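PDB 6FOP: glycoside hydrolase family 81, which probably hydrolyses beta-1,3-glucans such as laminarin, working within the cellulosome of Clostridium thermocellum. Local coordinates for residues G568-S571 / E572-G575; Y599-M602 / L603-C606; K615-Q618 / Y619-Y622; N632-N635 / E636-P640. One frame throughout, in Å; residues are numbered along the deposited sequence. Where two conformers were deposited one is given.

Contact 1: residues G568-S571 / E572-G575. With NI (nickel (II) ion), chain B.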
loop_
_atom_site.group_PDB
_atom_site.type_symbol
_atom_site.label_atom_id
_atom_site.label_comp_id
_atom_site.label_asym_id
_atom_site.label_seq_id
_atom_site.Cartn_x
_atom_site.Cartn_y
_atom_site.Cartn_z
ATOM N N GLY A 568 -0.642 -6.216 23.049
ATOM C CA GLY A 568 0.532 -7.082 22.903
ATOM C C GLY A 568 1.773 -6.437 23.478
ATOM O O GLY A 568 1.753 -5.274 23.912
ATOM N N THR A 569 2.852 -7.212 23.513
ATOM C CA THR A 569 4.124 -6.705 23.978
ATOM C C THR A 569 4.728 -5.812 22.897
ATOM O O THR A 569 4.268 -5.791 21.726
ATOM C CB THR A 569 5.131 -7.835 24.242
ATOM O OG1 THR A 569 5.476 -8.419 22.995
ATOM C CG2 THR A 569 4.574 -8.895 25.219
ATOM N N ASN A 570 5.783 -5.097 23.267
ATOM C CA ASN A 570 6.525 -4.307 22.291
ATOM C C ASN A 570 7.255 -5.176 21.262
ATOM O O ASN A 570 7.503 -4.731 20.131
ATOM C CB ASN A 570 7.445 -3.289 22.982
ATOM C CG ASN A 570 6.661 -2.204 23.687
ATOM O OD1 ASN A 570 6.445 -2.223 24.920
ATOM N ND2 ASN A 570 6.159 -1.309 22.913
ATOM N N SER A 571 7.538 -6.429 21.617
ATOM C CA SER A 571 8.002 -7.391 20.619
ATOM C C SER A 571 6.948 -7.640 19.539
ATOM O O SER A 571 7.277 -7.661 18.339
ATOM C CB SER A 571 8.451 -8.683 21.266
ATOM O OG SER A 571 8.879 -9.588 20.275
ATOM N N GLU A 572 5.699 -7.854 19.956
ATOM C CA GLU A 572 4.604 -7.962 18.994
ATOM C C GLU A 572 4.430 -6.669 18.173
ATOM O O GLU A 572 4.253 -6.728 16.959
ATOM C CB GLU A 572 3.291 -8.348 19.682
ATOM C CG GLU A 572 3.345 -9.764 20.252
ATOM C CD GLU A 572 2.192 -10.050 21.173
ATOM O OE1 GLU A 572 1.149 -10.512 20.672
ATOM O OE2 GLU A 572 2.332 -9.798 22.400
ATOM N N LYS A 573 4.535 -5.507 18.826
ATOM C CA LYS A 573 4.357 -4.266 18.104
ATOM C C LYS A 573 5.384 -4.123 16.981
ATOM O O LYS A 573 5.039 -3.699 15.873
ATOM C CB LYS A 573 4.419 -3.060 19.038
ATOM C CG LYS A 573 3.273 -2.994 20.031
ATOM C CD LYS A 573 3.308 -1.732 20.871
ATOM C CE LYS A 573 2.258 -1.794 21.963
ATOM N NZ LYS A 573 2.162 -0.542 22.741
ATOM N N HIS A 574 6.638 -4.480 17.248
ATOM C CA HIS A 574 7.690 -4.459 16.223
ATOM C C HIS A 574 7.494 -5.584 15.180
ATOM O O HIS A 574 7.643 -5.357 13.971
ATOM C CB HIS A 574 9.058 -4.567 16.910
ATOM C CG HIS A 574 9.542 -3.266 17.461
ATOM N ND1 HIS A 574 10.670 -2.641 17.002
ATOM C CD2 HIS A 574 9.007 -2.439 18.380
ATOM C CE1 HIS A 574 10.831 -1.499 17.628
ATOM N NE2 HIS A 574 9.839 -1.357 18.476
ATOM N N GLY A 575 7.124 -6.779 15.660
ATOM C CA GLY A 575 7.066 -7.954 14.799
ATOM C C GLY A 575 5.985 -7.924 13.732
ATOM O O GLY A 575 6.118 -8.621 12.705
HETATM NI NI NI B . 9.492 0.353 19.583
#
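Glu572 OE2 takes two N-H donors: Thr569 N, at 2.9 Å and nearly straight (N-H...O 167°), and ND2 of Asn613 from outside the contact. With the return bond from Glu572 N to Thr569 OG1, 3.1 Å, this completes a capping box, Thr569 being the N-cap of helix 570-575. The two side chains cross at about a right angle, and Thr569 N reaches the oxygen from above the carboxylate plane, 46° out of it. A chi1 of 68° lodges OG1 between its own backbone N and carbonyl carbon, facing the amide of Glu572. Second partners fix both groups: Asn613 OD1 bonds OG1, and Trp566 NE1 bonds Glu572 OE1. The helical pattern then starts with Lys573 N to Thr569 O, 2.9 Å, and continues with His574 N to Asn570 O, 3.0 Å.

One turn into this short helix, His574 binds nickel through NE2 at 2.1 Å, alongside His562, Glu601 and Glu605. The other ring nitrogen, ND1, is hydrogen-bonded to Asn598 OD1, a second-shell contact that fixes the rotation of the imidazole. Next to NE2 in the ring, His574 CD2 lies 3.3 Å from Asn570 O.

Contact 2: residues Y599-M602 / L603-C606; sequences YEEM and LREC. With NI (nickel (II) ion), chain B.
Two carboxylates crowd together on one side of helix 592-606: Glu601 OE2 and Glu605 OE2 are 3.1 Å apart, two acceptors with no hydrogen bond between them. Shared binding of nickel probably accounts for the approach: Glu601 OE2 binds it at 2.0 Å and Glu605 OE1 at 1.9 Å. The residues are one helical turn apart, and their carboxylate planes are turned 49° against each other. Their first torsions differ: Glu601 has CG opposite its backbone N (chi1 166°), whereas Glu605 has CG beside its own N (chi1 -65°), and the extended chains thereby converge on the ion. The remaining oxygens are held from loops, Glu605 OE2 by His549 ND1 and Glu601 OE1 by Asn550 N.

Around the helix, Arg604 bends back at chi3 and lays one guanidinium face over Glu600 O and Glu601 CA, each 3.5 Å above its plane. Farther round, Leu603 CG lies over a face of the Tyr599 ring, with Leu603 CD1 3.6 Å from Tyr599 CE2. Met602 SD approaches Cys606 SG at 3.9 Å, thioether beside thiol.

His562 and His574 complete the nickel site. Two imidazoles and two carboxylates thus share one ion, whose positive charge probably offsets the repulsion between the glutamates while linking this helix to helix 570-575.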
loop_
_atom_site.group_PDB
_atom_site.type_symbol
_atom_site.label_atom_id
_atom_site.label_comp_id
_atom_site.label_asym_id
_atom_site.label_seq_id
_atom_site.Cartn_x
_atom_site.Cartn_y
_atom_site.Cartn_z
ATOM N N TYR A 599 15.758 -3.430 17.086
ATOM C CA TYR A 599 15.755 -4.506 18.073
ATOM C C TYR A 599 16.066 -4.019 19.480
ATOM O O TYR A 599 15.363 -4.402 20.430
ATOM C CB TYR A 599 16.716 -5.599 17.615
ATOM C CG TYR A 599 16.845 -6.795 18.523
ATOM C CD1 TYR A 599 16.013 -7.909 18.372
ATOM C CD2 TYR A 599 17.849 -6.861 19.480
ATOM C CE1 TYR A 599 16.170 -9.019 19.194
ATOM C CE2 TYR A 599 18.025 -7.979 20.264
ATOM C CZ TYR A 599 17.143 -9.038 20.152
ATOM O OH TYR A 599 17.326 -10.160 20.944
ATOM N N GLU A 600 17.068 -3.141 19.609
ATOM C CA GLU A 600 17.422 -2.610 20.932
ATOM C C GLU A 600 16.326 -1.702 21.500
ATOM O O GLU A 600 16.074 -1.738 22.699
ATOM C CB GLU A 600 18.785 -1.924 20.915
ATOM C CG GLU A 600 19.967 -2.883 20.706
ATOM C CD GLU A 600 20.191 -3.897 21.837
ATOM O OE1 GLU A 600 19.918 -3.585 23.009
ATOM O OE2 GLU A 600 20.642 -5.033 21.546
ATOM N N GLU A 601 15.640 -0.942 20.627
ATOM C CA GLU A 601 14.495 -0.169 21.119
ATOM C C GLU A 601 13.421 -1.115 21.668
ATOM O O GLU A 601 12.839 -0.889 22.724
ATOM C CB GLU A 601 13.870 0.674 20.007
ATOM C CG GLU A 601 12.501 1.231 20.380
ATOM C CD GLU A 601 11.833 2.107 19.339
ATOM O OE1 GLU A 601 12.391 3.159 19.017
ATOM O OE2 GLU A 601 10.738 1.737 18.855
ATOM N N MET A 602 13.125 -2.158 20.899
ATOM C CA MET A 602 12.134 -3.159 21.300
ATOM C C MET A 602 12.459 -3.761 22.682
ATOM O O MET A 602 11.578 -3.851 23.547
ATOM C CB MET A 602 12.028 -4.233 20.186
ATOM C CG MET A 602 11.102 -5.405 20.475
ATOM S SD MET A 602 11.814 -6.706 21.502
ATOM C CE MET A 602 13.188 -7.200 20.468
ATOM N N LEU A 603 13.723 -4.103 22.912
ATOM C CA LEU A 603 14.142 -4.640 24.208
ATOM C C LEU A 603 13.921 -3.631 25.339
ATOM O O LEU A 603 13.403 -3.987 26.417
ATOM C CB LEU A 603 15.611 -5.057 24.174
ATOM C CG LEU A 603 16.009 -6.236 23.293
ATOM C CD1 LEU A 603 17.488 -6.502 23.498
ATOM C CD2 LEU A 603 15.185 -7.471 23.628
ATOM N N ARG A 604 14.346 -2.387 25.098
ATOM C CA ARG A 604 14.168 -1.336 26.096
ATOM C C ARG A 604 12.696 -1.157 26.461
ATOM O O ARG A 604 12.327 -1.019 27.616
ATOM C CB ARG A 604 14.740 -0.015 25.604
ATOM C CG ARG A 604 16.247 0.070 25.613
ATOM C CD ARG A 604 16.694 1.525 25.529
ATOM N NE ARG A 604 16.215 2.170 24.304
ATOM C CZ ARG A 604 16.782 2.064 23.097
ATOM N NH1 ARG A 604 17.869 1.325 22.907
ATOM N NH2 ARG A 604 16.256 2.711 22.067
ATOM N N GLU A 605 11.851 -1.164 25.434
ATOM C CA GLU A 605 10.420 -0.989 25.631
ATOM C C GLU A 605 9.780 -2.168 26.347
ATOM O O GLU A 605 8.829 -1.989 27.104
ATOM C CB GLU A 605 9.732 -0.701 24.296
ATOM C CG GLU A 605 10.187 0.623 23.704
ATOM C CD GLU A 605 9.836 0.833 22.248
ATOM O OE1 GLU A 605 9.646 -0.138 21.464
ATOM O OE2 GLU A 605 9.846 2.008 21.836
ATOM N N CYS A 606 10.277 -3.385 26.087
ATOM C CA CYS A 606 9.798 -4.559 26.809
ATOM C C CYS A 606 10.329 -4.635 28.248
ATOM O O CYS A 606 9.763 -5.343 29.065
ATOM C CB CYS A 606 10.175 -5.860 26.079
ATOM S SG CYS A 606 9.346 -6.092 24.506
HETATM NI NI NI B . 9.492 0.353 19.583
#

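Contact 3: residues K615-Q618 / Y619-Y622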
loop_
_atom_site.group_PDB
_atom_site.type_symbol
_atom_site.label_atom_id
_atom_site.label_comp_id
_atom_site.label_asym_id
_atom_site.label_seq_id
_atom_site.Cartn_x
_atom_site.Cartn_y
_atom_site.Cartn_z
ATOM N N LYS A 615 9.969 -14.650 19.904
ATOM C CA LYS A 615 11.427 -14.714 19.805
ATOM C C LYS A 615 11.876 -15.224 18.431
ATOM O O LYS A 615 12.918 -14.803 17.928
ATOM C CB LYS A 615 12.010 -15.649 20.857
ATOM C CG LYS A 615 12.000 -15.126 22.284
ATOM C CD LYS A 615 12.664 -16.158 23.201
ATOM C CE LYS A 615 13.029 -15.604 24.563
ATOM N NZ LYS A 615 11.811 -15.347 25.366
ATOM N N ASP A 616 11.101 -16.154 17.845
ATOM C CA ASP A 616 11.400 -16.625 16.477
ATOM C C ASP A 616 11.426 -15.483 15.452
ATOM O O ASP A 616 12.407 -15.308 14.722
ATOM C CB ASP A 616 10.487 -17.761 16.006
ATOM C CG ASP A 616 8.992 -17.505 16.193
ATOM O OD1 ASP A 616 8.569 -16.518 16.857
ATOM O OD2 ASP A 616 8.224 -18.311 15.641
ATOM N N ILE A 617 10.357 -14.686 15.440
ATOM C CA ILE A 617 10.259 -13.550 14.516
ATOM C C ILE A 617 11.416 -12.589 14.799
ATOM O O ILE A 617 12.072 -12.103 13.866
ATOM C CB ILE A 617 8.926 -12.832 14.688
ATOM C CG1 ILE A 617 7.728 -13.747 14.455
ATOM C CG2 ILE A 617 8.838 -11.614 13.791
ATOM C CD1 ILE A 617 7.686 -14.425 13.138
ATOM N N GLN A 618 11.665 -12.297 16.089
ATOM C CA GLN A 618 12.702 -11.313 16.430
ATOM C C GLN A 618 14.097 -11.800 16.112
ATOM O O GLN A 618 14.959 -11.015 15.704
ATOM C CB GLN A 618 12.621 -10.906 17.894
ATOM C CG GLN A 618 11.372 -10.119 18.230
ATOM C CD GLN A 618 11.335 -8.771 17.563
ATOM O OE1 GLN A 618 12.354 -8.281 17.096
ATOM N NE2 GLN A 618 10.160 -8.141 17.574
ATOM N N TYR A 619 14.348 -13.103 16.309
ATOM C CA TYR A 619 15.692 -13.595 15.985
ATOM C C TYR A 619 15.917 -13.741 14.479
ATOM O O TYR A 619 17.050 -13.539 14.011
ATOM C CB TYR A 619 16.003 -14.895 16.721
ATOM C CG TYR A 619 15.982 -14.809 18.235
ATOM C CD1 TYR A 619 16.234 -13.616 18.905
ATOM C CD2 TYR A 619 15.724 -15.935 18.992
ATOM C CE1 TYR A 619 16.251 -13.543 20.288
ATOM C CE2 TYR A 619 15.720 -15.870 20.378
ATOM C CZ TYR A 619 15.947 -14.677 21.024
ATOM O OH TYR A 619 15.963 -14.615 22.396
ATOM N N MET A 620 14.863 -14.023 13.699
ATOM C CA MET A 620 14.984 -13.948 12.238
ATOM C C MET A 620 15.329 -12.537 11.780
ATOM O O MET A 620 16.175 -12.343 10.891
ATOM C CB MET A 620 13.713 -14.412 11.566
ATOM C CG MET A 620 13.501 -15.914 11.667
ATOM S SD MET A 620 12.093 -16.390 10.634
ATOM C CE MET A 620 10.707 -15.822 11.599
ATOM N N TYR A 621 14.718 -11.535 12.437
ATOM C CA TYR A 621 14.997 -10.135 12.139
ATOM C C TYR A 621 16.431 -9.756 12.537
ATOM O O TYR A 621 17.190 -9.191 11.737
ATOM C CB TYR A 621 14.004 -9.275 12.901
ATOM C CG TYR A 621 14.155 -7.802 12.681
ATOM C CD1 TYR A 621 13.750 -7.221 11.470
ATOM C CD2 TYR A 621 14.623 -6.963 13.690
ATOM C CE1 TYR A 621 13.882 -5.863 11.257
ATOM C CE2 TYR A 621 14.730 -5.595 13.482
ATOM C CZ TYR A 621 14.363 -5.049 12.263
ATOM O OH TYR A 621 14.458 -3.668 12.080
ATOM N N TYR A 622 16.823 -10.163 13.759
ATOM C CA TYR A 622 18.139 -9.812 14.297
ATOM C C TYR A 622 19.251 -10.473 13.481
ATOM O O TYR A 622 20.367 -9.934 13.407
ATOM C CB TYR A 622 18.280 -10.186 15.776
ATOM C CG TYR A 622 19.460 -9.539 16.443
ATOM C CD1 TYR A 622 19.482 -8.171 16.695
ATOM C CD2 TYR A 622 20.535 -10.298 16.875
ATOM C CE1 TYR A 622 20.572 -7.568 17.289
ATOM C CE2 TYR A 622 21.636 -9.695 17.477
ATOM C CZ TYR A 622 21.631 -8.338 17.719
ATOM O OH TYR A 622 22.710 -7.736 18.329
#
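Lys615 and Tyr619 have nearly the same first torsion (chi1 -73° and -61°), each CG lying beside the backbone N. One turn apart on the alpha-helix 615-622, they therefore run side by side and point the same way. The helix belongs to the family's C-terminal domain, whose clan is that of the six-hairpin glycosidases. A chi2 of -26° then turns the Tyr619 ring until one of its faces looks onto the carbonyl of Lys615, whose O is 3.1 Å from Tyr619 CG. That oxygen also accepts the helical bond from Tyr619 N at 2.7 Å, so the atom that takes the amide bond also lies against the face of the same residue's ring, in packing contact.

Beyond the carbonyl, the aliphatic part of the lysine follows the ring: Lys615 CB is 3.7 Å from Tyr619 CE2, and Lys615 CD is 3.7 Å from Tyr619 OH. A bend at chi4 carries the ammonium off to Pro611 O.

Farther round the helix, Ile617 CD1 meets Met620 CE at 3.7 Å, the two side chains crossing at a slant. Asp616 OD1 receives a weak bond from Ile617 N. Gln618, bent at chi2, sends NE2 to Ser571 O in a weak bond. At the last turn Tyr622 N bonds Gln618 O at 2.8 Å, and Tyr622 CB is 3.4 Å from that same oxygen.

Contact 4: residues N632-N635 / E636-P640; sequences NMWN and ESIVP. With MG (magnesium ion), chain Z.
Trp634 and Glu636 cross obliquely, the indole and carboxylate planes 37° apart, where the chain leaves helix 627-633. Glu636 N lies over one face of the indole, toward its rim, and Glu636 CG touches Trp634 CH2 at 3.9 Å. The pyrrole end of the same ring meets Ile638, whose CD1 is 4.0 Å from Trp634 CD1. Helix 646-659 adds Tyr650, stacked on the indole. The glutamate continues outward to Arg322 in a salt bridge and to the hydroxyl of Tyr323.

Asn635 and Ser637 face each other across a type I beta turn running from Asn635 to Ile638. Both first torsions (61° and 86°) place the polar group between backbone N and carbonyl carbon, and Ser637 OG donates to Asn635 OD1 at 2.6 Å. The same oxygen receives a weak bond from Ser637 N at 2.8 Å, which gives an Asx turn. The turn's own bond, Ile638 N to Asn635 O, is also weak, at 3.4 Å. A water supplements it, donating to Asn635 O at 2.9 Å and to Ile638 O at 2.8 Å.

Just past the helix, Trp634 O binds magnesium at 2.3 Å, as does Lys631 O, and a water is a further ligand. A cation held by carbonyls at this C-terminal end would be expected to offset the negative pole of the helix.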
loop_
_atom_site.group_PDB
_atom_site.type_symbol
_atom_site.label_atom_id
_atom_site.label_comp_id
_atom_site.label_asym_id
_atom_site.label_seq_id
_atom_site.Cartn_x
_atom_site.Cartn_y
_atom_site.Cartn_z
ATOM N N ASN A 632 22.614 -18.402 18.260
ATOM C CA ASN A 632 22.909 -18.731 19.640
ATOM C C ASN A 632 21.680 -18.563 20.553
ATOM O O ASN A 632 21.439 -19.399 21.420
ATOM C CB ASN A 632 24.091 -17.907 20.135
ATOM C CG ASN A 632 24.891 -18.619 21.208
ATOM O OD1 ASN A 632 25.230 -19.795 21.079
ATOM N ND2 ASN A 632 25.195 -17.915 22.274
ATOM N N MET A 633 20.920 -17.482 20.331
ATOM C CA MET A 633 19.725 -17.200 21.131
ATOM C C MET A 633 18.560 -18.107 20.769
ATOM O O MET A 633 17.704 -18.395 21.605
ATOM C CB MET A 633 19.305 -15.738 21.020
ATOM C CG MET A 633 20.335 -14.772 21.566
ATOM S SD MET A 633 19.793 -13.064 21.590
ATOM C CE MET A 633 19.766 -12.654 19.849
ATOM N N TRP A 634 18.488 -18.524 19.507
ATOM C CA TRP A 634 17.430 -19.409 19.120
ATOM C C TRP A 634 17.553 -20.735 19.882
ATOM O O TRP A 634 18.647 -21.221 20.164
ATOM C CB TRP A 634 17.474 -19.660 17.605
ATOM C CG TRP A 634 16.305 -20.488 17.127
ATOM C CD1 TRP A 634 15.095 -20.032 16.756
ATOM C CD2 TRP A 634 16.236 -21.916 17.023
ATOM N NE1 TRP A 634 14.256 -21.074 16.411
ATOM C CE2 TRP A 634 14.928 -22.248 16.609
ATOM C CE3 TRP A 634 17.121 -22.952 17.324
ATOM C CZ2 TRP A 634 14.525 -23.561 16.377
ATOM C CZ3 TRP A 634 16.704 -24.264 17.093
ATOM C CH2 TRP A 634 15.424 -24.552 16.663
ATOM N N ASN A 635 16.406 -21.339 20.181
ATOM C CA ASN A 635 16.393 -22.712 20.670
ATOM C C ASN A 635 15.041 -23.351 20.438
ATOM O O ASN A 635 14.074 -22.677 20.037
ATOM C CB ASN A 635 16.730 -22.736 22.160
ATOM C CG ASN A 635 15.722 -21.955 22.975
ATOM O OD1 ASN A 635 14.586 -22.389 23.127
ATOM N ND2 ASN A 635 16.145 -20.831 23.532
ATOM N N GLU A 636 14.985 -24.662 20.621
ATOM C CA GLU A 636 13.769 -25.428 20.400
ATOM C C GLU A 636 12.672 -25.229 21.391
ATOM O O GLU A 636 11.585 -25.774 21.164
ATOM C CB GLU A 636 14.085 -26.921 20.491
ATOM C CG GLU A 636 14.831 -27.375 19.299
ATOM C CD GLU A 636 14.864 -28.893 19.154
ATOM O OE1 GLU A 636 13.825 -29.598 19.358
ATOM O OE2 GLU A 636 15.917 -29.342 18.687
ATOM N N SER A 637 12.929 -24.562 22.515
ATOM C CA SER A 637 11.850 -24.256 23.484
ATOM C C SER A 637 10.913 -23.190 22.973
ATOM O O SER A 637 9.811 -23.065 23.482
ATOM C CB SER A 637 12.388 -23.749 24.849
ATOM O OG SER A 637 12.627 -22.305 24.875
ATOM N N ILE A 638 11.357 -22.398 22.011
ATOM C CA ILE A 638 10.502 -21.340 21.488
ATOM C C ILE A 638 9.293 -21.942 20.813
ATOM O O ILE A 638 9.438 -22.788 19.939
ATOM C CB ILE A 638 11.277 -20.446 20.495
ATOM C CG1 ILE A 638 12.433 -19.739 21.200
ATOM C CG2 ILE A 638 10.355 -19.421 19.860
ATOM C CD1 ILE A 638 13.424 -19.108 20.263
ATOM N N VAL A 639 8.103 -21.553 21.238
ATOM C CA VAL A 639 6.888 -22.011 20.578
ATOM C C VAL A 639 6.673 -21.083 19.374
ATOM O O VAL A 639 6.553 -19.879 19.559
ATOM C CB VAL A 639 5.682 -21.941 21.532
ATOM C CG1 VAL A 639 4.407 -22.344 20.809
ATOM C CG2 VAL A 639 5.921 -22.866 22.729
ATOM N N PRO A 640 6.677 -21.612 18.146
ATOM C CA PRO A 640 6.564 -20.742 16.973
ATOM C C PRO A 640 5.350 -19.845 16.988
ATOM O O PRO A 640 4.270 -20.270 17.416
ATOM C CB PRO A 640 6.475 -21.735 15.802
ATOM C CG PRO A 640 7.241 -22.924 16.296
ATOM C CD PRO A 640 6.870 -23.020 17.745
HETATM MG MG MG Z . 20.800 -21.854 19.637
HETATM O O HOH W 1 11.723 -23.219 18.390
HETATM O O HOH W 2 20.774 -23.555 17.977
#

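The four contacts follow one another along the chain without nesting or crossing, each a local closure within a single continuous stretch. Contact 1 closes the first turn of helix 570-575, contacts 2 and 3 close successive turns of helices 592-606 and 615-622, and contact 4 closes the beta turn that follows helix 627-633. Their partnerships are spatial. Contacts 1 and 2, centres about 9 Å apart, share the nickel ion. Contact 3 touches all the others: Gln618 reaches contact 1, Tyr622 meets Tyr599 of contact 2, and Lys615 packs on Ile638 of contact 4. Contacts 1 and 4 do not touch, their nearest atoms being about 10 Å apart.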